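Leucine--tRNA ligase (Agrobacterium radiobacter, PDB 5AH5) probably charges tRNA(Leu) with leucine at the cost of ATP, as a class I aminoacyl-tRNA synthetase. Local coordinates at residues Ala133-Phe138 against Trp423-Pro428; Thr255-Ala260 against Val317-Ala322; Ala594-Leu599 against Phe718-Ser723; Asp157-Thr162 against Ser177-Tyr182. All blocks are in the same frame, centred on the assembly; numbering follows the deposited sequence.

In the fold
The four contacts are spread over the long body of the enzyme without touching one another. Contacts 1 and 4, centres about 24 Å apart, both meet the antiparallel sheet that includes strands 153-157, 182-191 and 425-432. Along the chain, the segments of contact 4 and then those of contact 2 fall between the two halves of contact 1. Contact 2 lies in the editing domain, in a mixed sheet, so contact 1 joins parts of the synthetase separated in sequence by that insertion. Contact 3 comes last, on the other side of the chain's centre from contact 2, about 67 Å between centres, where helix 592-601 meets helix 720-729 of the anticodon-binding domain.

Contact 1 (Ala133-Phe138 against Trp423-Pro428); sequences AQQKLF and WGCPIP
Gln-134 opens the contact from helix 128-143 by bringing its amide beside Cys-425. Its NE2 lies 3.7 Å from Cys-425 CB, but the polar end is held by other partners: NE2 donates to Asp-492 OD1, and OE1 accepts from Trp-495 NE1. Gln-135 makes the one hydrogen bond between the segments. CG stands beside the backbone N (chi1 -71°); from there the extended chain runs past Pro-428 CB and the amide reaches the backbone of Pro-426. NE2 donates to Pro-426 O at 3.0 Å along a nearly straight N-H path (163°). The oxygen lies close to the amide plane of Gln-135, whereas the donor stands above the carbonyl plane of Pro-426. OE1 accepts from Ile-447 N, so both ends of this buried amide are engaged and its rotation is fixed. Nearer the helix, Gln-135 CB rests 3.8 Å from Pro-428 CG. One turn on, Phe-138 receives Pro-428 CD over one ring face, 4.2 Å from the centroid and displaced toward the rim, a CH-pi contact. Its CZ meets Ile-427 CG2 at 3.8 Å. Met-487 touches Gln-134, Phe-138, Cys-425 and Pro-428, so strand 486-487 packs against both segments. This is buried packing within the class I synthetase body, joining helix 128-143, before the editing insertion in sequence, to the irregular, proline-rich start of strand 425-432, after it.

Contact 2 (Thr255-Ala260 against Val317-Ala322); sequences TFIALA and VPLYVA
Ile-257 and Leu-259 both bond to Tyr-320, the first through its O and the second through its N, in a parallel pair of strands, 257-259 and 315-322, within the mixed sheet of the editing domain. Ile-257 N donates to Pro-318 O at 3.0 Å, with a C=O...N angle of 173°. Ile-257 O in turn receives Tyr-320 N, though the bent N-H path (128°) makes this bond weak. Two residues on, Leu-259 N reaches Tyr-320 O at 3.1 Å from above the carbonyl plane, and Ala-322 N donates to Leu-259 O at 3.0 Å within that carbonyl's plane. Leu-259 thus has both backbone polar groups satisfied across the pair, whereas Ile-257 O and Tyr-320 N share only the weak bond. Ala-258, between them, turns its backbone bonding to Val-334 of strand 333-334, while Leu-319 O accepts from Thr-304 OG1 of strand 301-310 on the other flank. At the start of the ladder Pro-318 has no N-H to offer, and its ring carbon CD packs 3.1 Å from Thr-255 O. Ile-257, Leu-259, Leu-319 and Val-321 share one face of the sheet, where Val-321 also meets helix 277-287. Ala-258 and Tyr-320 lie on the other, with the tyrosine ring reaching Phe-303 and Phe-347. Leu-319 CD1 touches Leu-259 CG at 4.0 Å. That same methyl presses on Ile-257 CG2 at 3.5 Å, tighter than usual for two carbons.

Contact 3 (Ala594-Leu599 against Phe718-Ser723); sequences AVRCYL and FAPHIS
Arg-596 and Pro-720 reach toward each other tip to tip where helix 592-601 meets the N-terminal end of helix 720-729, joining the synthetase core to the helical anticodon-binding domain. The arginine starts with CG beside the backbone N and turns at chi3 (54°), which swings NE out of the line of the chain. Pro-720 lies over one face of the guanidinium, its CG 3.9 Å from Arg-596 NH1. Water 1 sits at the edge of the group, in its plane, accepting from Arg-596 NH2 at 2.8 Å and donating to Phe-718 O at 3.2 Å. The strongest partner of the charge is Asp-58, in a salt bridge to NH2, while NH1 donates to Leu-113 O; with these bonds and the proline over one face, the buried group has little freedom to turn. Cys-597 SG stands beside its own backbone N (chi1 -75°), where it lies 3.2 Å from Phe-718 O and 3.8 Å from Phe-718 CB. It also meets Ala-719 CB at 3.9 Å. The Phe-718 ring itself leads away, toward Leu-600 and Thr-59. Asp-593 holds the new helix by accepting from Ile-722 N and His-721 ND1. Ala-719, at the N-cap position, has its carbonyl oxygen gripped twice from within the turn: by Ser-723 N and, at 2.8 Å from above the carbonyl plane, by Ser-723 OG.

Contact 4 (Asp157-Thr162 against Ser177-Tyr182); sequences DPVEQT and SGAAVY
Asp-157 holds CG anti to its backbone N (chi1 -172°), while Ser-177 places OG between its backbone N and carbonyl carbon (chi1 60°), and these two torsions bring carboxylate and hydroxyl together. Ser-177 OG donates to Asp-157 OD2 at a short 2.5 Å; OD2 receives it on its syn lone pair, the side of OD1. Each partner also organises its own loop. Asp-157 OD1 accepts from Val-159 N at 2.9 Å, nearly along its C-O axis, in an Asx turn, and from Glu-160 N at 3.0 Å, from above the carboxylate plane. Ser-177 OG receives Ala-179 N at 3.0 Å in an ST turn, so the one hydroxyl both gives and takes. The aspartate therefore has both oxygens engaged, which would probably stabilise its negative charge. Beside this polar link, Val-159 CG2 packs 3.6 Å from Ala-179 CB. Pro-158 CD lies 3.3 Å from Ala-180 O, and the proline crosses Tyr-182 at about a right angle, its CG 4.1 Å from ring atom CD1. Glu-160 OE2 lies beside Ser-177 CB, while OE1 forms a salt bridge with Arg-421 and accepts from Asn-86. Asp-157 O accepts from Thr-162 N and, weakly, from Gln-161 N, while Asp-157 N donates to Thr-162 O: a G1 beta bulge closing the first loop. The contact thus links the turn between strands 153-157 and 162-164 to the loop that follows strand 173-174 and enters strand 182-191, the antiparallel neighbour of 153-157.

Contact 1 (Ala133-Phe138 against Trp423-Pro428)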
loop_
_atom_site.group_PDB
_atom_site.type_symbol
_atom_site.label_atom_id
_atom_site.label_comp_id
_atom_site.label_asym_id
_atom_site.label_seq_id
_atom_site.Cartn_x
_atom_site.Cartn_y
_atom_site.Cartn_z
ATOM N N ALA B 133 -16.534 17.715 1.726
ATOM C CA ALA B 133 -16.155 16.975 0.513
ATOM C C ALA B 133 -16.654 15.561 0.464
ATOM O O ALA B 133 -17.247 15.127 -0.539
ATOM C CB ALA B 133 -14.656 17.025 0.342
ATOM N N GLN B 134 -16.526 14.818 1.556
ATOM C CA GLN B 134 -16.928 13.423 1.497
ATOM C C GLN B 134 -18.413 13.259 1.428
ATOM O O GLN B 134 -18.917 12.336 0.785
ATOM C CB GLN B 134 -16.372 12.696 2.726
ATOM C CG GLN B 134 -16.515 11.186 2.676
ATOM C CD GLN B 134 -15.447 10.494 3.531
ATOM O OE1 GLN B 134 -14.263 10.530 3.195
ATOM N NE2 GLN B 134 -15.852 9.912 4.649
ATOM N N GLN B 135 -19.146 14.169 2.092
ATOM C CA GLN B 135 -20.612 14.127 2.070
ATOM C C GLN B 135 -21.092 14.415 0.673
ATOM O O GLN B 135 -21.991 13.734 0.182
ATOM C CB GLN B 135 -21.206 15.042 3.131
ATOM C CG GLN B 135 -20.976 14.489 4.540
ATOM C CD GLN B 135 -21.454 15.424 5.663
ATOM O OE1 GLN B 135 -21.596 16.646 5.505
ATOM N NE2 GLN B 135 -21.697 14.833 6.807
ATOM N N LYS B 136 -20.438 15.333 -0.014
ATOM C CA LYS B 136 -20.789 15.557 -1.435
ATOM C C LYS B 136 -20.538 14.384 -2.270
ATOM O O LYS B 136 -21.404 13.993 -3.089
ATOM C CB LYS B 136 -20.058 16.727 -2.048
ATOM C CG LYS B 136 -20.425 18.048 -1.444
ATOM C CD LYS B 136 -19.675 19.138 -2.190
ATOM C CE LYS B 136 -19.922 20.482 -1.587
ATOM N NZ LYS B 136 -19.656 21.544 -2.590
ATOM N N LEU B 137 -19.366 13.766 -2.073
ATOM C CA LEU B 137 -19.073 12.545 -2.823
ATOM C C LEU B 137 -20.079 11.448 -2.489
ATOM O O LEU B 137 -20.547 10.746 -3.367
ATOM C CB LEU B 137 -17.655 12.042 -2.536
ATOM C CG LEU B 137 -16.465 12.771 -3.162
ATOM C CD1 LEU B 137 -15.253 11.886 -2.891
ATOM C CD2 LEU B 137 -16.652 12.979 -4.645
ATOM N N PHE B 138 -20.432 11.304 -1.204
ATOM C CA PHE B 138 -21.404 10.251 -0.826
ATOM C C PHE B 138 -22.713 10.479 -1.566
ATOM O O PHE B 138 -23.293 9.526 -2.115
ATOM C CB PHE B 138 -21.608 10.255 0.661
ATOM C CG PHE B 138 -22.619 9.260 1.148
ATOM C CD1 PHE B 138 -23.999 9.493 1.009
ATOM C CD2 PHE B 138 -22.212 8.123 1.845
ATOM C CE1 PHE B 138 -24.922 8.556 1.476
ATOM C CE2 PHE B 138 -23.140 7.228 2.350
ATOM C CZ PHE B 138 -24.487 7.437 2.148
ATOM N N TRP B 423 -17.627 8.491 16.187
ATOM C CA TRP B 423 -16.444 9.196 15.712
ATOM C C TRP B 423 -16.171 8.771 14.289
ATOM O O TRP B 423 -15.329 7.877 14.016
ATOM C CB TRP B 423 -15.280 9.015 16.671
ATOM C CG TRP B 423 -14.119 9.858 16.303
ATOM C CD1 TRP B 423 -12.889 9.393 15.843
ATOM C CD2 TRP B 423 -14.034 11.297 16.307
ATOM N NE1 TRP B 423 -12.076 10.454 15.603
ATOM C CE2 TRP B 423 -12.753 11.631 15.844
ATOM C CE3 TRP B 423 -14.946 12.350 16.624
ATOM C CZ2 TRP B 423 -12.311 12.962 15.740
ATOM C CZ3 TRP B 423 -14.521 13.679 16.509
ATOM C CH2 TRP B 423 -13.221 13.979 16.042
ATOM N N GLY B 424 -16.978 9.345 13.397
ATOM C CA GLY B 424 -16.804 9.184 11.930
ATOM C C GLY B 424 -17.630 10.210 11.202
ATOM O O GLY B 424 -18.388 11.027 11.810
ATOM N N CYS B 425 -17.559 10.150 9.905
ATOM C CA CYS B 425 -18.228 11.161 9.065
ATOM C C CYS B 425 -19.735 10.922 9.051
ATOM O O CYS B 425 -20.153 9.842 8.635
ATOM C CB CYS B 425 -17.694 11.053 7.649
ATOM S SG CYS B 425 -18.318 12.336 6.568
ATOM N N PRO B 426 -20.578 11.932 9.450
ATOM C CA PRO B 426 -21.991 11.664 9.354
ATOM C C PRO B 426 -22.475 11.353 7.970
ATOM O O PRO B 426 -21.922 11.865 7.002
ATOM C CB PRO B 426 -22.658 12.943 9.951
ATOM C CG PRO B 426 -21.608 13.528 10.821
ATOM C CD PRO B 426 -20.313 13.217 10.114
ATOM N N ILE B 427 -23.443 10.444 7.877
ATOM C CA ILE B 427 -24.104 10.076 6.640
ATOM C C ILE B 427 -25.164 11.169 6.342
ATOM O O ILE B 427 -26.044 11.363 7.154
ATOM C CB ILE B 427 -24.717 8.705 6.791
ATOM C CG1 ILE B 427 -23.556 7.693 6.914
ATOM C CG2 ILE B 427 -25.676 8.374 5.623
ATOM C CD1 ILE B 427 -23.962 6.231 6.765
ATOM N N PRO B 428 -25.032 11.907 5.205
ATOM C CA PRO B 428 -25.778 13.147 4.922
ATOM C C PRO B 428 -27.150 12.834 4.298
ATOM O O PRO B 428 -27.476 13.201 3.150
ATOM C CB PRO B 428 -24.831 13.894 3.980
ATOM C CG PRO B 428 -24.289 12.768 3.146
ATOM C CD PRO B 428 -23.996 11.673 4.165
#

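Contact 2 (Thr255-Ala260 against Val317-Ala322)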
loop_
_atom_site.group_PDB
_atom_site.type_symbol
_atom_site.label_atom_id
_atom_site.label_comp_id
_atom_site.label_asym_id
_atom_site.label_seq_id
_atom_site.Cartn_x
_atom_site.Cartn_y
_atom_site.Cartn_z
ATOM N N THR B 255 -29.314 -36.934 -5.715
ATOM C CA THR B 255 -30.295 -37.513 -4.786
ATOM C C THR B 255 -31.125 -36.424 -4.064
ATOM O O THR B 255 -32.241 -36.705 -3.621
ATOM C CB THR B 255 -29.629 -38.461 -3.737
ATOM O OG1 THR B 255 -28.255 -38.093 -3.549
ATOM C CG2 THR B 255 -29.701 -39.945 -4.174
ATOM N N PHE B 256 -30.593 -35.198 -3.945
ATOM C CA PHE B 256 -31.272 -34.122 -3.193
ATOM C C PHE B 256 -30.855 -32.679 -3.556
ATOM O O PHE B 256 -30.025 -32.445 -4.441
ATOM C CB PHE B 256 -31.170 -34.375 -1.663
ATOM C CG PHE B 256 -29.783 -34.251 -1.094
ATOM C CD1 PHE B 256 -28.946 -35.361 -1.017
ATOM C CD2 PHE B 256 -29.324 -33.037 -0.598
ATOM C CE1 PHE B 256 -27.668 -35.257 -0.478
ATOM C CE2 PHE B 256 -28.049 -32.924 -0.062
ATOM C CZ PHE B 256 -27.220 -34.036 -0.003
ATOM N N ILE B 257 -31.519 -31.729 -2.896
ATOM C CA ILE B 257 -31.173 -30.310 -2.883
ATOM C C ILE B 257 -31.071 -29.897 -1.416
ATOM O O ILE B 257 -31.814 -30.413 -0.578
ATOM C CB ILE B 257 -32.267 -29.468 -3.585
ATOM C CG1 ILE B 257 -32.422 -29.884 -5.057
ATOM C CG2 ILE B 257 -31.991 -27.971 -3.487
ATOM C CD1 ILE B 257 -31.200 -29.674 -5.935
ATOM N N ALA B 258 -30.141 -28.996 -1.100
ATOM C CA ALA B 258 -30.003 -28.451 0.262
ATOM C C ALA B 258 -29.753 -26.946 0.218
ATOM O O ALA B 258 -29.032 -26.454 -0.658
ATOM C CB ALA B 258 -28.891 -29.158 1.020
ATOM N N LEU B 259 -30.350 -26.230 1.174
ATOM C CA LEU B 259 -30.348 -24.768 1.194
ATOM C C LEU B 259 -29.556 -24.177 2.352
ATOM O O LEU B 259 -29.323 -24.822 3.387
ATOM C CB LEU B 259 -31.783 -24.239 1.290
ATOM C CG LEU B 259 -32.662 -24.296 0.050
ATOM C CD1 LEU B 259 -34.031 -23.752 0.418
ATOM C CD2 LEU B 259 -32.052 -23.503 -1.098
ATOM N N ALA B 260 -29.186 -22.916 2.162
ATOM C CA ALA B 260 -28.623 -22.102 3.224
ATOM C C ALA B 260 -29.752 -21.510 4.107
ATOM O O ALA B 260 -30.656 -20.829 3.577
ATOM C CB ALA B 260 -27.762 -20.980 2.639
ATOM N N VAL B 317 -37.413 -34.521 -6.454
ATOM C CA VAL B 317 -36.205 -34.574 -5.608
ATOM C C VAL B 317 -36.490 -33.956 -4.213
ATOM O O VAL B 317 -37.245 -32.975 -4.120
ATOM C CB VAL B 317 -35.036 -33.789 -6.269
ATOM C CG1 VAL B 317 -33.702 -34.212 -5.680
ATOM C CG2 VAL B 317 -35.016 -33.956 -7.792
ATOM N N PRO B 318 -35.897 -34.520 -3.126
ATOM C CA PRO B 318 -36.122 -33.955 -1.779
ATOM C C PRO B 318 -35.379 -32.633 -1.489
ATOM O O PRO B 318 -34.236 -32.467 -1.917
ATOM C CB PRO B 318 -35.628 -35.074 -0.841
ATOM C CG PRO B 318 -34.669 -35.879 -1.653
ATOM C CD PRO B 318 -35.195 -35.821 -3.058
ATOM N N LEU B 319 -36.025 -31.717 -0.758
ATOM C CA LEU B 319 -35.428 -30.425 -0.360
ATOM C C LEU B 319 -35.114 -30.398 1.141
ATOM O O LEU B 319 -35.892 -30.885 1.958
ATOM C CB LEU B 319 -36.361 -29.261 -0.733
ATOM C CG LEU B 319 -35.893 -27.807 -0.519
ATOM C CD1 LEU B 319 -34.642 -27.498 -1.321
ATOM C CD2 LEU B 319 -36.988 -26.813 -0.888
ATOM N N TYR B 320 -33.967 -29.812 1.485
ATOM C CA TYR B 320 -33.451 -29.736 2.860
ATOM C C TYR B 320 -32.939 -28.308 3.173
ATOM O O TYR B 320 -32.941 -27.422 2.303
ATOM C CB TYR B 320 -32.310 -30.757 3.044
ATOM C CG TYR B 320 -32.738 -32.209 3.265
ATOM C CD1 TYR B 320 -33.231 -32.997 2.207
ATOM C CD2 TYR B 320 -32.608 -32.813 4.530
ATOM C CE1 TYR B 320 -33.606 -34.325 2.414
ATOM C CE2 TYR B 320 -32.973 -34.140 4.744
ATOM C CZ TYR B 320 -33.471 -34.889 3.686
ATOM O OH TYR B 320 -33.829 -36.198 3.897
ATOM N N VAL B 321 -32.541 -28.099 4.429
ATOM C CA VAL B 321 -31.878 -26.874 4.885
ATOM C C VAL B 321 -30.715 -27.361 5.749
ATOM O O VAL B 321 -30.947 -27.992 6.774
ATOM C CB VAL B 321 -32.854 -25.923 5.638
ATOM C CG1 VAL B 321 -32.141 -24.939 6.564
ATOM C CG2 VAL B 321 -33.702 -25.134 4.649
ATOM N N ALA B 322 -29.482 -27.092 5.303
ATOM C CA ALA B 322 -28.265 -27.600 5.952
ATOM C C ALA B 322 -27.254 -26.487 6.261
ATOM O O ALA B 322 -27.170 -25.478 5.540
ATOM C CB ALA B 322 -27.620 -28.676 5.090
#

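Contact 3 (Ala594-Leu599 against Phe718-Ser723)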
loop_
_atom_site.group_PDB
_atom_site.type_symbol
_atom_site.label_atom_id
_atom_site.label_comp_id
_atom_site.label_asym_id
_atom_site.label_seq_id
_atom_site.Cartn_x
_atom_site.Cartn_y
_atom_site.Cartn_z
ATOM N N ALA B 594 21.171 9.741 11.665
ATOM C CA ALA B 594 21.653 8.418 12.080
ATOM C C ALA B 594 20.514 7.457 12.259
ATOM O O ALA B 594 20.638 6.296 11.889
ATOM C CB ALA B 594 22.487 8.535 13.344
ATOM N N VAL B 595 19.351 7.965 12.715
ATOM C CA VAL B 595 18.198 7.148 12.884
ATOM C C VAL B 595 17.675 6.718 11.532
ATOM O O VAL B 595 17.381 5.539 11.305
ATOM C CB VAL B 595 17.091 7.893 13.688
ATOM C CG1 VAL B 595 15.831 7.103 13.706
ATOM C CG2 VAL B 595 17.576 8.069 15.119
ATOM N N ARG B 596 17.518 7.686 10.652
ATOM C CA ARG B 596 16.952 7.404 9.351
ATOM C C ARG B 596 17.888 6.490 8.507
ATOM O O ARG B 596 17.407 5.553 7.834
ATOM C CB ARG B 596 16.736 8.698 8.615
ATOM C CG ARG B 596 15.657 9.598 9.238
ATOM C CD ARG B 596 15.686 10.985 8.634
ATOM N NE ARG B 596 15.592 10.922 7.181
ATOM C CZ ARG B 596 15.204 11.922 6.385
ATOM N NH1 ARG B 596 14.755 13.081 6.871
ATOM N NH2 ARG B 596 15.212 11.734 5.080
ATOM N N CYS B 597 19.179 6.780 8.553
ATOM C CA CYS B 597 20.196 5.949 7.781
ATOM C C CYS B 597 20.329 4.520 8.305
ATOM O O CYS B 597 20.456 3.601 7.503
ATOM C CB CYS B 597 21.554 6.628 7.796
ATOM S SG CYS B 597 21.604 8.061 6.681
ATOM N N TYR B 598 20.226 4.310 9.626
ATOM C CA TYR B 598 20.146 2.929 10.169
ATOM C C TYR B 598 18.975 2.195 9.622
ATOM O O TYR B 598 19.129 1.071 9.170
ATOM C CB TYR B 598 20.157 2.910 11.699
ATOM C CG TYR B 598 19.807 1.597 12.417
ATOM C CD1 TYR B 598 20.641 0.452 12.344
ATOM C CD2 TYR B 598 18.637 1.486 13.168
ATOM C CE1 TYR B 598 20.312 -0.735 13.029
ATOM C CE2 TYR B 598 18.323 0.302 13.845
ATOM C CZ TYR B 598 19.167 -0.808 13.760
ATOM O OH TYR B 598 18.837 -1.959 14.456
ATOM N N LEU B 599 17.778 2.786 9.636
ATOM C CA LEU B 599 16.617 2.078 9.068
ATOM C C LEU B 599 16.744 1.792 7.601
ATOM O O LEU B 599 16.145 0.827 7.090
ATOM C CB LEU B 599 15.298 2.847 9.289
ATOM C CG LEU B 599 14.891 2.894 10.788
ATOM C CD1 LEU B 599 13.904 4.050 11.021
ATOM C CD2 LEU B 599 14.300 1.565 11.220
ATOM N N PHE B 718 19.709 10.989 2.280
ATOM C CA PHE B 718 19.780 10.003 3.355
ATOM C C PHE B 718 20.034 10.627 4.672
ATOM O O PHE B 718 19.446 10.216 5.681
ATOM C CB PHE B 718 20.913 8.909 3.073
ATOM C CG PHE B 718 20.761 8.265 1.750
ATOM C CD1 PHE B 718 19.926 7.210 1.593
ATOM C CD2 PHE B 718 21.430 8.780 0.646
ATOM C CE1 PHE B 718 19.754 6.630 0.373
ATOM C CE2 PHE B 718 21.253 8.218 -0.598
ATOM C CZ PHE B 718 20.425 7.140 -0.731
ATOM N N ALA B 719 20.980 11.551 4.683
ATOM C CA ALA B 719 21.432 12.231 5.897
ATOM C C ALA B 719 21.454 13.737 5.634
ATOM O O ALA B 719 22.499 14.396 5.627
ATOM C CB ALA B 719 22.774 11.741 6.377
ATOM N N PRO B 720 20.258 14.322 5.461
ATOM C CA PRO B 720 20.125 15.708 4.976
ATOM C C PRO B 720 20.658 16.805 5.838
ATOM O O PRO B 720 21.128 17.814 5.310
ATOM C CB PRO B 720 18.585 15.868 4.765
ATOM C CG PRO B 720 17.993 14.904 5.691
ATOM C CD PRO B 720 18.941 13.686 5.540
ATOM N N HIS B 721 20.632 16.624 7.141
ATOM C CA HIS B 721 21.057 17.668 8.082
ATOM C C HIS B 721 22.578 17.809 8.156
ATOM O O HIS B 721 23.149 18.913 8.062
ATOM C CB HIS B 721 20.535 17.389 9.529
ATOM C CG HIS B 721 19.050 17.138 9.611
ATOM N ND1 HIS B 721 18.487 15.898 9.388
ATOM C CD2 HIS B 721 18.027 17.974 9.920
ATOM C CE1 HIS B 721 17.182 15.983 9.561
ATOM N NE2 HIS B 721 16.874 17.241 9.838
ATOM N N ILE B 722 23.225 16.674 8.403
ATOM C CA ILE B 722 24.687 16.603 8.396
ATOM C C ILE B 722 25.230 17.056 7.048
ATOM O O ILE B 722 26.266 17.668 6.951
ATOM C CB ILE B 722 25.148 15.143 8.684
ATOM C CG1 ILE B 722 25.375 14.989 10.188
ATOM C CG2 ILE B 722 26.415 14.765 7.925
ATOM C CD1 ILE B 722 25.179 13.565 10.718
ATOM N N SER B 723 24.537 16.732 6.000
ATOM C CA SER B 723 24.971 17.149 4.670
ATOM C C SER B 723 24.988 18.654 4.476
ATOM O O SER B 723 25.929 19.171 3.862
ATOM C CB SER B 723 24.127 16.487 3.617
ATOM O OG SER B 723 24.388 15.097 3.645
HETATM O O HOH W 1 16.445 9.233 4.946
#

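Contact 4 (Asp157-Thr162 against Ser177-Tyr182)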
loop_
_atom_site.group_PDB
_atom_site.type_symbol
_atom_site.label_atom_id
_atom_site.label_comp_id
_atom_site.label_asym_id
_atom_site.label_seq_id
_atom_site.Cartn_x
_atom_site.Cartn_y
_atom_site.Cartn_z
ATOM N N ASP B 157 -19.766 -6.863 15.077
ATOM C CA ASP B 157 -18.802 -7.045 16.152
ATOM C C ASP B 157 -19.448 -6.632 17.499
ATOM O O ASP B 157 -19.685 -5.474 17.722
ATOM C CB ASP B 157 -17.550 -6.211 15.856
ATOM C CG ASP B 157 -16.392 -6.455 16.809
ATOM O OD1 ASP B 157 -16.612 -6.674 18.014
ATOM O OD2 ASP B 157 -15.228 -6.373 16.336
ATOM N N PRO B 158 -19.659 -7.595 18.409
ATOM C CA PRO B 158 -20.358 -7.314 19.639
ATOM C C PRO B 158 -19.488 -6.555 20.602
ATOM O O PRO B 158 -20.010 -5.884 21.471
ATOM C CB PRO B 158 -20.750 -8.732 20.169
ATOM C CG PRO B 158 -19.684 -9.647 19.618
ATOM C CD PRO B 158 -19.294 -9.034 18.286
ATOM N N VAL B 159 -18.179 -6.579 20.440
ATOM C CA VAL B 159 -17.335 -5.781 21.316
ATOM C C VAL B 159 -17.218 -4.338 20.818
ATOM O O VAL B 159 -17.270 -3.422 21.636
ATOM C CB VAL B 159 -15.948 -6.425 21.528
ATOM C CG1 VAL B 159 -15.012 -5.485 22.275
ATOM C CG2 VAL B 159 -16.117 -7.751 22.290
ATOM N N GLU B 160 -17.097 -4.131 19.505
ATOM C CA GLU B 160 -17.100 -2.759 18.966
ATOM C C GLU B 160 -18.499 -2.204 18.997
ATOM O O GLU B 160 -18.666 -0.987 18.832
ATOM C CB GLU B 160 -16.735 -2.670 17.477
ATOM C CG GLU B 160 -15.338 -2.871 16.997
ATOM C CD GLU B 160 -14.241 -2.235 17.811
ATOM O OE1 GLU B 160 -14.398 -1.140 18.376
ATOM O OE2 GLU B 160 -13.186 -2.885 17.853
ATOM N N GLN B 161 -19.499 -3.096 19.039
ATOM C CA GLN B 161 -20.892 -2.688 18.931
ATOM C C GLN B 161 -21.138 -1.996 17.596
ATOM O O GLN B 161 -21.863 -1.000 17.488
ATOM C CB GLN B 161 -21.320 -1.828 20.161
ATOM C CG GLN B 161 -21.381 -2.655 21.462
ATOM C CD GLN B 161 -22.653 -3.520 21.489
ATOM O OE1 GLN B 161 -23.771 -2.982 21.553
ATOM N NE2 GLN B 161 -22.503 -4.847 21.420
ATOM N N THR B 162 -20.576 -2.556 16.548
ATOM C CA THR B 162 -20.929 -2.067 15.245
ATOM C C THR B 162 -20.875 -3.079 14.186
ATOM O O THR B 162 -20.222 -4.121 14.304
ATOM C CB THR B 162 -20.064 -0.817 14.856
ATOM O OG1 THR B 162 -20.404 -0.347 13.538
ATOM C CG2 THR B 162 -18.599 -1.091 14.966
ATOM N N SER B 177 -11.012 -5.482 17.481
ATOM C CA SER B 177 -11.360 -6.079 18.773
ATOM C C SER B 177 -10.679 -7.454 18.991
ATOM O O SER B 177 -10.330 -7.805 20.115
ATOM C CB SER B 177 -12.852 -6.281 18.825
ATOM O OG SER B 177 -13.287 -7.137 17.800
ATOM N N GLY B 178 -10.528 -8.196 17.897
ATOM C CA GLY B 178 -10.080 -9.569 17.962
ATOM C C GLY B 178 -11.198 -10.473 18.499
ATOM O O GLY B 178 -10.924 -11.616 18.800
ATOM N N ALA B 179 -12.446 -9.961 18.570
ATOM C CA ALA B 179 -13.622 -10.676 19.066
ATOM C C ALA B 179 -14.289 -11.364 17.960
ATOM O O ALA B 179 -14.272 -10.877 16.825
ATOM C CB ALA B 179 -14.628 -9.706 19.678
ATOM N N ALA B 180 -14.922 -12.492 18.292
ATOM C CA ALA B 180 -15.695 -13.269 17.336
ATOM C C ALA B 180 -16.825 -12.423 16.817
ATOM O O ALA B 180 -17.512 -11.760 17.592
ATOM C CB ALA B 180 -16.249 -14.564 17.974
ATOM N N VAL B 181 -17.038 -12.493 15.527
ATOM C CA VAL B 181 -17.999 -11.681 14.816
ATOM C C VAL B 181 -19.231 -12.535 14.554
ATOM O O VAL B 181 -19.106 -13.752 14.360
ATOM C CB VAL B 181 -17.333 -11.139 13.532
ATOM C CG1 VAL B 181 -18.340 -10.652 12.545
ATOM C CG2 VAL B 181 -16.422 -9.958 13.899
ATOM N N TYR B 182 -20.404 -11.900 14.592
ATOM C CA TYR B 182 -21.678 -12.549 14.302
ATOM C C TYR B 182 -22.271 -11.882 13.107
ATOM O O TYR B 182 -21.722 -10.875 12.657
ATOM C CB TYR B 182 -22.611 -12.427 15.522
ATOM C CG TYR B 182 -22.115 -13.246 16.682
ATOM C CD1 TYR B 182 -21.065 -12.784 17.442
ATOM C CD2 TYR B 182 -22.672 -14.512 16.992
ATOM C CE1 TYR B 182 -20.574 -13.505 18.503
ATOM C CE2 TYR B 182 -22.181 -15.259 18.060
ATOM C CZ TYR B 182 -21.123 -14.741 18.819
ATOM O OH TYR B 182 -20.526 -15.393 19.878
#